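Local coordinates for periplasmic sugar-binding protein (Chloroflexus aurantiacus, PDB 4RXU) that binds D-glucose in the cleft between its two lobes and probably serves as the sugar-capturing component of an ABC-type carbohydrate transporter, at residues D128-F133 and D166-L171; R323-Y326 and K331-P334. All blocks are in the same frame, centred on the assembly; numbering follows the deposited sequence.

Interaction 1. Residues D128-F133 and D166-L171. With BGC (beta-D-glucopyranose), chain C.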
ATOM      1  N   ASP A 128      -8.845 -18.217  -2.823  1.00 10.90           N
ATOM      2  CA  ASP A 128     -10.034 -18.241  -3.694  1.00  9.54           C
ATOM      3  C   ASP A 128     -10.258 -16.918  -4.419  1.00  9.26           C
ATOM      4  O   ASP A 128     -10.575 -16.907  -5.598  1.00 10.50           O
ATOM      5  CB  ASP A 128     -11.255 -18.668  -2.904  1.00 10.90           C
ATOM      6  CG  ASP A 128     -11.088 -20.063  -2.373  1.00 13.80           C
ATOM      7  OD1 ASP A 128     -11.026 -20.996  -3.192  1.00 20.49           O
ATOM      8  OD2 ASP A 128     -10.932 -20.216  -1.155  1.00 13.21           O
ATOM      9  N   TYR A 129     -10.102 -15.814  -3.688  1.00  9.70           N
ATOM     10  CA  TYR A 129     -10.333 -14.447  -4.229  1.00  9.56           C
ATOM     11  C   TYR A 129      -9.319 -13.509  -3.634  1.00  9.31           C
ATOM     12  O   TYR A 129      -8.785 -13.754  -2.536  1.00  9.72           O
ATOM     13  CB  TYR A 129     -11.765 -13.931  -3.930  1.00 10.82           C
ATOM     14  CG  TYR A 129     -12.778 -14.841  -4.535  1.00 12.13           C
ATOM     15  CD1 TYR A 129     -13.140 -14.710  -5.874  1.00 13.66           C
ATOM     16  CD2 TYR A 129     -13.283 -15.921  -3.806  1.00 14.42           C
ATOM     17  CE1 TYR A 129     -14.013 -15.609  -6.466  1.00 17.74           C
ATOM     18  CE2 TYR A 129     -14.147 -16.831  -4.392  1.00 17.23           C
ATOM     19  CZ  TYR A 129     -14.506 -16.662  -5.724  1.00 20.28           C
ATOM     20  OH  TYR A 129     -15.373 -17.514  -6.357  1.00 25.88           O
ATOM     21  N   TYR A 130      -9.117 -12.416  -4.343  1.00  9.90           N
ATOM     22  CA  TYR A 130      -8.260 -11.328  -3.890  1.00  8.44           C
ATOM     23  C   TYR A 130      -9.004  -9.983  -4.024  1.00  9.39           C
ATOM     24  O   TYR A 130      -9.247  -9.512  -5.133  1.00 10.25           O
ATOM     25  CB  TYR A 130      -6.982 -11.305  -4.724  1.00 10.50           C
ATOM     26  CG  TYR A 130      -5.960 -10.260  -4.335  1.00  8.36           C
ATOM     27  CD1 TYR A 130      -5.798  -9.826  -3.028  1.00  8.91           C
ATOM     28  CD2 TYR A 130      -5.127  -9.722  -5.298  1.00  9.68           C
ATOM     29  CE1 TYR A 130      -4.829  -8.878  -2.708  1.00  8.37           C
ATOM     30  CE2 TYR A 130      -4.145  -8.807  -5.001  1.00  9.53           C
ATOM     31  CZ  TYR A 130      -3.974  -8.382  -3.707  1.00  8.20           C
ATOM     32  OH  TYR A 130      -2.982  -7.476  -3.449  1.00  9.44           O
ATOM     33  N   VAL A 131      -9.342  -9.403  -2.893  1.00  8.67           N
ATOM     34  CA  VAL A 131      -9.961  -8.090  -2.826  1.00  9.32           C
ATOM     35  C   VAL A 131      -8.827  -7.087  -2.658  1.00  8.29           C
ATOM     36  O   VAL A 131      -8.078  -7.129  -1.696  1.00  8.20           O
ATOM     37  CB  VAL A 131     -10.937  -7.994  -1.637  1.00  8.37           C
ATOM     38  CG1 VAL A 131     -11.420  -6.568  -1.434  1.00  9.51           C
ATOM     39  CG2 VAL A 131     -12.110  -8.943  -1.834  1.00  9.38           C
ATOM     40  N   THR A 132      -8.711  -6.195  -3.629  1.00  7.90           N
ATOM     41  CA  THR A 132      -7.543  -5.329  -3.742  1.00  7.05           C
ATOM     42  C   THR A 132      -7.854  -3.986  -4.393  1.00  6.99           C
ATOM     43  O   THR A 132      -8.806  -3.854  -5.173  1.00  8.45           O
ATOM     44  CB  THR A 132      -6.421  -6.058  -4.541  1.00  8.55           C
ATOM     45  OG1 THR A 132      -5.207  -5.301  -4.534  1.00  9.37           O
ATOM     46  CG2 THR A 132      -6.826  -6.301  -6.018  1.00  8.50           C
ATOM     47  N   PHE A 133      -7.016  -3.009  -4.078  1.00  7.74           N
ATOM     48  CA  PHE A 133      -6.912  -1.821  -4.907  1.00  8.76           C
ATOM     49  C   PHE A 133      -6.003  -2.100  -6.096  1.00  7.89           C
ATOM     50  O   PHE A 133      -5.237  -3.069  -6.127  1.00  9.31           O
ATOM     51  CB  PHE A 133      -6.359  -0.647  -4.121  1.00  8.93           C
ATOM     52  CG  PHE A 133      -7.230  -0.216  -2.977  1.00  7.64           C
ATOM     53  CD1 PHE A 133      -8.457   0.386  -3.197  1.00  8.78           C
ATOM     54  CD2 PHE A 133      -6.810  -0.426  -1.663  1.00  8.76           C
ATOM     55  CE1 PHE A 133      -9.236   0.783  -2.136  1.00  9.59           C
ATOM     56  CE2 PHE A 133      -7.590  -0.020  -0.608  1.00  8.47           C
ATOM     57  CZ  PHE A 133      -8.798   0.585  -0.851  1.00  8.30           C
ATOM     58  N   ASP A 166       5.698  -7.694   1.800  1.00  9.22           N
ATOM     59  CA  ASP A 166       4.401  -7.265   1.261  1.00  8.49           C
ATOM     60  C   ASP A 166       4.457  -7.318  -0.255  1.00  9.08           C
ATOM     61  O   ASP A 166       5.199  -6.560  -0.867  1.00 10.34           O
ATOM     62  CB  ASP A 166       4.162  -5.822   1.734  1.00  8.06           C
ATOM     63  CG  ASP A 166       2.887  -5.224   1.238  1.00  8.71           C
ATOM     64  OD1 ASP A 166       2.094  -5.920   0.561  1.00  8.06           O
ATOM     65  OD2 ASP A 166       2.699  -4.024   1.574  1.00  8.58           O
ATOM     66  N   ASN A 167       3.698  -8.207  -0.882  1.00  7.35           N
ATOM     67  CA  ASN A 167       3.689  -8.227  -2.349  1.00  8.53           C
ATOM     68  C   ASN A 167       3.333  -6.868  -2.950  1.00  9.36           C
ATOM     69  O   ASN A 167       3.767  -6.524  -4.055  1.00  8.91           O
ATOM     70  CB  ASN A 167       2.739  -9.303  -2.852  1.00 10.37           C
ATOM     71  CG  ASN A 167       2.841  -9.514  -4.330  1.00 12.13           C
ATOM     72  OD1 ASN A 167       3.903  -9.880  -4.847  1.00 14.75           O
ATOM     73  ND2 ASN A 167       1.731  -9.320  -5.024  1.00 14.07           N
ATOM     74  N   ASN A 168       2.494  -6.112  -2.257  1.00  9.17           N
ATOM     75  CA  ASN A 168       2.136  -4.787  -2.776  1.00  8.43           C
ATOM     76  C   ASN A 168       3.351  -3.880  -2.906  1.00  6.79           C
ATOM     77  O   ASN A 168       3.363  -3.020  -3.763  1.00  9.65           O
ATOM     78  CB  ASN A 168       1.094  -4.100  -1.892  1.00  7.64           C
ATOM     79  CG  ASN A 168      -0.276  -4.715  -1.998  1.00  9.83           C
ATOM     80  OD1 ASN A 168      -0.576  -5.457  -2.917  1.00 10.59           O
ATOM     81  ND2 ASN A 168      -1.139  -4.347  -1.074  1.00 10.15           N
ATOM     82  N   ALA A 169       4.368  -4.059  -2.065  1.00  7.61           N
ATOM     83  CA  ALA A 169       5.570  -3.226  -2.175  1.00  8.82           C
ATOM     84  C   ALA A 169       6.206  -3.414  -3.552  1.00  8.74           C
ATOM     85  O   ALA A 169       6.685  -2.470  -4.148  1.00  8.25           O
ATOM     86  CB  ALA A 169       6.552  -3.533  -1.064  1.00 10.64           C
ATOM     87  N   PHE A 170       6.198  -4.642  -4.054  1.00  7.07           N
ATOM     88  CA  PHE A 170       6.726  -4.909  -5.392  1.00  7.28           C
ATOM     89  C   PHE A 170       5.819  -4.299  -6.448  1.00  7.68           C
ATOM     90  O   PHE A 170       6.297  -3.748  -7.461  1.00  9.14           O
ATOM     91  CB  PHE A 170       6.876  -6.412  -5.617  1.00  8.07           C
ATOM     92  CG  PHE A 170       8.061  -7.008  -4.925  1.00  8.51           C
ATOM     93  CD1 PHE A 170       7.963  -7.414  -3.616  1.00 10.44           C
ATOM     94  CD2 PHE A 170       9.268  -7.147  -5.576  1.00 11.64           C
ATOM     95  CE1 PHE A 170       9.053  -7.965  -2.967  1.00 13.20           C
ATOM     96  CE2 PHE A 170      10.356  -7.687  -4.925  1.00 12.77           C
ATOM     97  CZ  PHE A 170      10.245  -8.101  -3.618  1.00 12.90           C
ATOM     98  N   LEU A 171       4.508  -4.396  -6.245  1.00  7.87           N
ATOM     99  CA  LEU A 171       3.553  -3.829  -7.224  1.00  8.59           C
ATOM    100  C   LEU A 171       3.652  -2.305  -7.267  1.00  8.59           C
ATOM    101  O   LEU A 171       3.682  -1.705  -8.344  1.00  8.30           O
ATOM    102  CB  LEU A 171       2.104  -4.262  -6.941  1.00  9.20           C
ATOM    103  CG  LEU A 171       1.877  -5.774  -7.068  1.00  9.60           C
ATOM    104  CD1 LEU A 171       0.496  -6.220  -6.577  1.00 10.45           C
ATOM    105  CD2 LEU A 171       2.086  -6.190  -8.517  1.00 10.94           C
TER
HETATM  106  C2  BGC C 402      -1.100  -1.256   1.807  1.00 11.07           C
HETATM  107  C3  BGC C 402      -0.841   0.230   1.960  1.00 13.47           C
HETATM  108  C4  BGC C 402      -0.139   0.483   3.286  1.00 13.58           C
HETATM  109  C5  BGC C 402       1.097  -0.405   3.435  1.00 13.95           C
HETATM  110  C6  BGC C 402       1.742  -0.317   4.801  1.00 14.91           C
HETATM  111  C1  BGC C 402       0.281  -1.886   1.858  1.00 14.99           C
HETATM  112  O1  BGC C 402       0.272  -3.237   1.500  1.00 14.97           O
HETATM  113  O2  BGC C 402      -1.757  -1.498   0.558  1.00 11.61           O
HETATM  114  O3  BGC C 402      -2.095   0.904   1.905  1.00 11.14           O
HETATM  115  O4  BGC C 402       0.334   1.844   3.298  1.00 11.98           O
HETATM  116  O5  BGC C 402       0.766  -1.759   3.195  1.00 12.53           O
HETATM  117  O6  BGC C 402       0.789  -0.485   5.853  1.00 11.95           O
HETATM  118  O   HOH W   1      -2.511  -5.155  -5.075  1.00 12.18           O
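Y130 and N168 face each other across the sugar cleft of this two-lobed periplasmic binding protein fold, one reaching out from strand 129-133, the other from the first turn of helix 167-185. They come from opposite directions, with phenol ring and amide plane 31° apart. Y130 OH stops 3.2 Å from N168 OD1, but the angle is too poor for a hydrogen bond; the hydroxyl is bonded instead to the backbone O of D118. With CG anti to the backbone N (chi1 -178°), the ring of Y130 is carried off the strand toward the helix, and one of its faces takes CB of T132 near the rim. An ordered water makes the real bridge between the segments, donating to T132 OG1 and, at 2.9 Å, to N168 OD1. That leaves the other end of the amide for the ligand and D118: N168 ND2 gives a hydrogen bond to O1 of beta-D-glucopyranose (3.1 Å), a weak one to its O2, and another to D118 O. D166, at the N-cap of the helix, divides its carboxylate between sugar and backbone. OD2 accepts from glucose O1 at 2.6 Å and also from W222 NE1, while OD1 caps the helix. An alanine at this position would probably leave the anomeric hydroxyl and the W222 indole N-H without their acceptor and the first turn of the helix without its side-chain cap. That capping bond, N168 N to D166 OD1, is 2.9 Å long and meets the oxygen from above the carboxylate plane, 61° out of it.

Interaction 2. Residues R323-Y326 and K331-P334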
ATOM      1  N   ARG A 323     -13.290 -10.091 -11.416  1.00 14.76           N
ATOM      2  CA  ARG A 323     -12.901  -9.726 -12.771  1.00 16.16           C
ATOM      3  C   ARG A 323     -11.404  -9.492 -12.800  1.00 14.47           C
ATOM      4  O   ARG A 323     -10.871  -8.670 -12.054  1.00 15.58           O
ATOM      5  CB  ARG A 323     -13.639  -8.477 -13.257  1.00 18.28           C
ATOM      6  CG  ARG A 323     -15.154  -8.602 -13.280  1.00 23.65           C
ATOM      7  CD  ARG A 323     -15.666  -9.548 -14.364  1.00 25.15           C
ATOM      8  NE  ARG A 323     -17.126  -9.604 -14.336  1.00 26.98           N
ATOM      9  CZ  ARG A 323     -17.850 -10.477 -13.626  1.00 25.03           C
ATOM     10  NH1 ARG A 323     -17.263 -11.403 -12.882  1.00 32.42           N
ATOM     11  NH2 ARG A 323     -19.166 -10.430 -13.652  1.00 25.86           N
ATOM     12  N   GLY A 324     -10.719 -10.211 -13.675  1.00 14.04           N
ATOM     13  CA  GLY A 324      -9.276 -10.106 -13.740  1.00 14.26           C
ATOM     14  C   GLY A 324      -8.645 -10.979 -12.674  1.00 12.16           C
ATOM     15  O   GLY A 324      -9.340 -11.596 -11.837  1.00 16.44           O
ATOM     16  N   THR A 325      -7.323 -11.061 -12.722  1.00 10.54           N
ATOM     17  CA  THR A 325      -6.547 -11.899 -11.784  1.00 11.81           C
ATOM     18  C   THR A 325      -5.246 -11.218 -11.361  1.00 11.66           C
ATOM     19  O   THR A 325      -4.739 -10.313 -12.054  1.00 12.75           O
ATOM     20  CB  THR A 325      -6.183 -13.285 -12.376  1.00 12.88           C
ATOM     21  OG1 THR A 325      -5.403 -13.126 -13.560  1.00 16.48           O
ATOM     22  CG2 THR A 325      -7.472 -14.163 -12.639  1.00 13.75           C
ATOM     23  N   TYR A 326      -4.708 -11.673 -10.226  1.00 11.73           N
ATOM     24  CA  TYR A 326      -3.343 -11.346  -9.851  1.00 12.20           C
ATOM     25  C   TYR A 326      -2.614 -12.649  -9.669  1.00 14.67           C
ATOM     26  O   TYR A 326      -3.067 -13.526  -8.954  1.00 11.13           O
ATOM     27  CB  TYR A 326      -3.247 -10.565  -8.534  1.00 11.77           C
ATOM     28  CG  TYR A 326      -3.608  -9.101  -8.616  1.00 11.09           C
ATOM     29  CD1 TYR A 326      -4.893  -8.694  -8.961  1.00 11.22           C
ATOM     30  CD2 TYR A 326      -2.673  -8.130  -8.335  1.00 12.97           C
ATOM     31  CE1 TYR A 326      -5.225  -7.349  -9.038  1.00 11.16           C
ATOM     32  CE2 TYR A 326      -2.994  -6.786  -8.397  1.00 12.52           C
ATOM     33  CZ  TYR A 326      -4.261  -6.399  -8.767  1.00 11.32           C
ATOM     34  OH  TYR A 326      -4.546  -5.049  -8.807  1.00 11.13           O
ATOM     35  N   LYS A 331      -0.816 -19.389  -8.845  1.00 10.57           N
ATOM     36  CA  LYS A 331      -2.182 -19.300  -9.337  1.00 12.83           C
ATOM     37  C   LYS A 331      -2.453 -17.873  -9.770  1.00 12.29           C
ATOM     38  O   LYS A 331      -1.955 -16.937  -9.166  1.00 11.25           O
ATOM     39  CB  LYS A 331      -3.155 -19.728  -8.215  1.00 15.01           C
ATOM     40  CG  LYS A 331      -4.629 -19.486  -8.476  1.00 15.71           C
ATOM     41  CD  LYS A 331      -5.449 -20.015  -7.318  1.00 17.41           C
ATOM     42  CE  LYS A 331      -6.917 -19.863  -7.604  1.00 20.55           C
ATOM     43  NZ  LYS A 331      -7.675 -20.568  -6.563  1.00 23.39           N
ATOM     44  N   ASP A 332      -3.229 -17.734 -10.842  1.00 11.76           N
ATOM     45  CA  ASP A 332      -3.897 -16.479 -11.159  1.00  9.76           C
ATOM     46  C   ASP A 332      -5.165 -16.329 -10.321  1.00 10.73           C
ATOM     47  O   ASP A 332      -6.192 -16.912 -10.606  1.00 13.29           O
ATOM     48  CB  ASP A 332      -4.238 -16.421 -12.645  1.00 11.52           C
ATOM     49  CG  ASP A 332      -3.010 -16.227 -13.529  1.00 13.67           C
ATOM     50  OD1 ASP A 332      -1.926 -15.814 -13.034  1.00 14.48           O
ATOM     51  OD2 ASP A 332      -3.154 -16.487 -14.741  1.00 21.44           O
ATOM     52  N   VAL A 333      -5.060 -15.580  -9.237  1.00 11.53           N
ATOM     53  CA  VAL A 333      -6.147 -15.514  -8.263  1.00 10.75           C
ATOM     54  C   VAL A 333      -7.198 -14.527  -8.759  1.00 10.66           C
ATOM     55  O   VAL A 333      -6.857 -13.381  -9.073  1.00 11.55           O
ATOM     56  CB  VAL A 333      -5.632 -15.029  -6.883  1.00  8.64           C
ATOM     57  CG1 VAL A 333      -6.786 -14.940  -5.873  1.00 11.18           C
ATOM     58  CG2 VAL A 333      -4.495 -15.921  -6.379  1.00 10.53           C
ATOM     59  N   PRO A 334      -8.473 -14.958  -8.824  1.00 10.90           N
ATOM     60  CA  PRO A 334      -9.555 -14.048  -9.198  1.00 11.44           C
ATOM     61  C   PRO A 334      -9.598 -12.789  -8.327  1.00 12.18           C
ATOM     62  O   PRO A 334      -9.568 -12.872  -7.098  1.00 12.55           O
ATOM     63  CB  PRO A 334     -10.819 -14.899  -9.025  1.00 10.74           C
ATOM     64  CG  PRO A 334     -10.350 -16.304  -9.195  1.00 15.77           C
ATOM     65  CD  PRO A 334      -8.972 -16.327  -8.594  1.00 14.94           C
TER
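T325-Y326 and D332-P334 run antiparallel as the two arms of a beta hairpin, with Y326 and V333 as a hydrogen-bonded pair and T325 opposite P334 as a non-hydrogen-bonded one. Y326 N donates to V333 O at 3.0 Å, and V333 N returns the bond to Y326 O at 2.9 Å. V333 O also receives a weaker CA-H...O contact from T325 CA, so two neighbouring residues approach a single carbonyl. T325 lies obliquely across D332: its OG1 sits 3.6 Å from D332 CB, while CG2 rests over the backbone, 3.7 Å from D332 O. The D332 carboxylate looks elsewhere, OD1 bonding to N327 ND2 at the end of strand 325-327. Y326 and V333 start out on the same face of the sheet, then part. The Y326 ring leads away from 331-334 to meet the Y130 ring edge-to-face, and its OH bonds to Q337 OE1 further along strand 332-343; V333 stays close, its CB 3.6 Å from Y326 O. At the turn end K331 NZ reaches V127 O. Strand 325-327 is laid along the start of strand 332-343, which pairs in parallel with strand 129-133 and antiparallel with strand 295-298.

Strand 129-133 ties the two contacts together, since it supplies Y130 to interaction 1 and neighbours strand 332-343 of interaction 2 in the same sheet. Their centres lie 10 Å apart, and Y130 N reaches P334 O at 2.8 Å, a probable hydrogen bond. Side chains meet as well: T132 CG2 packs 3.6 Å from Y326 CE1, so T132 touches the hairpin with its methyl and the bridging water with its hydroxyl. Interaction 1 contacts the glucose directly through D166 and N168, whereas the Y326 side chain remains about 10 Å from the sugar between nearest atoms. Y130 lies between Y326 and N168, so interaction 2 sits about one side chain back from the sugar-touching residues.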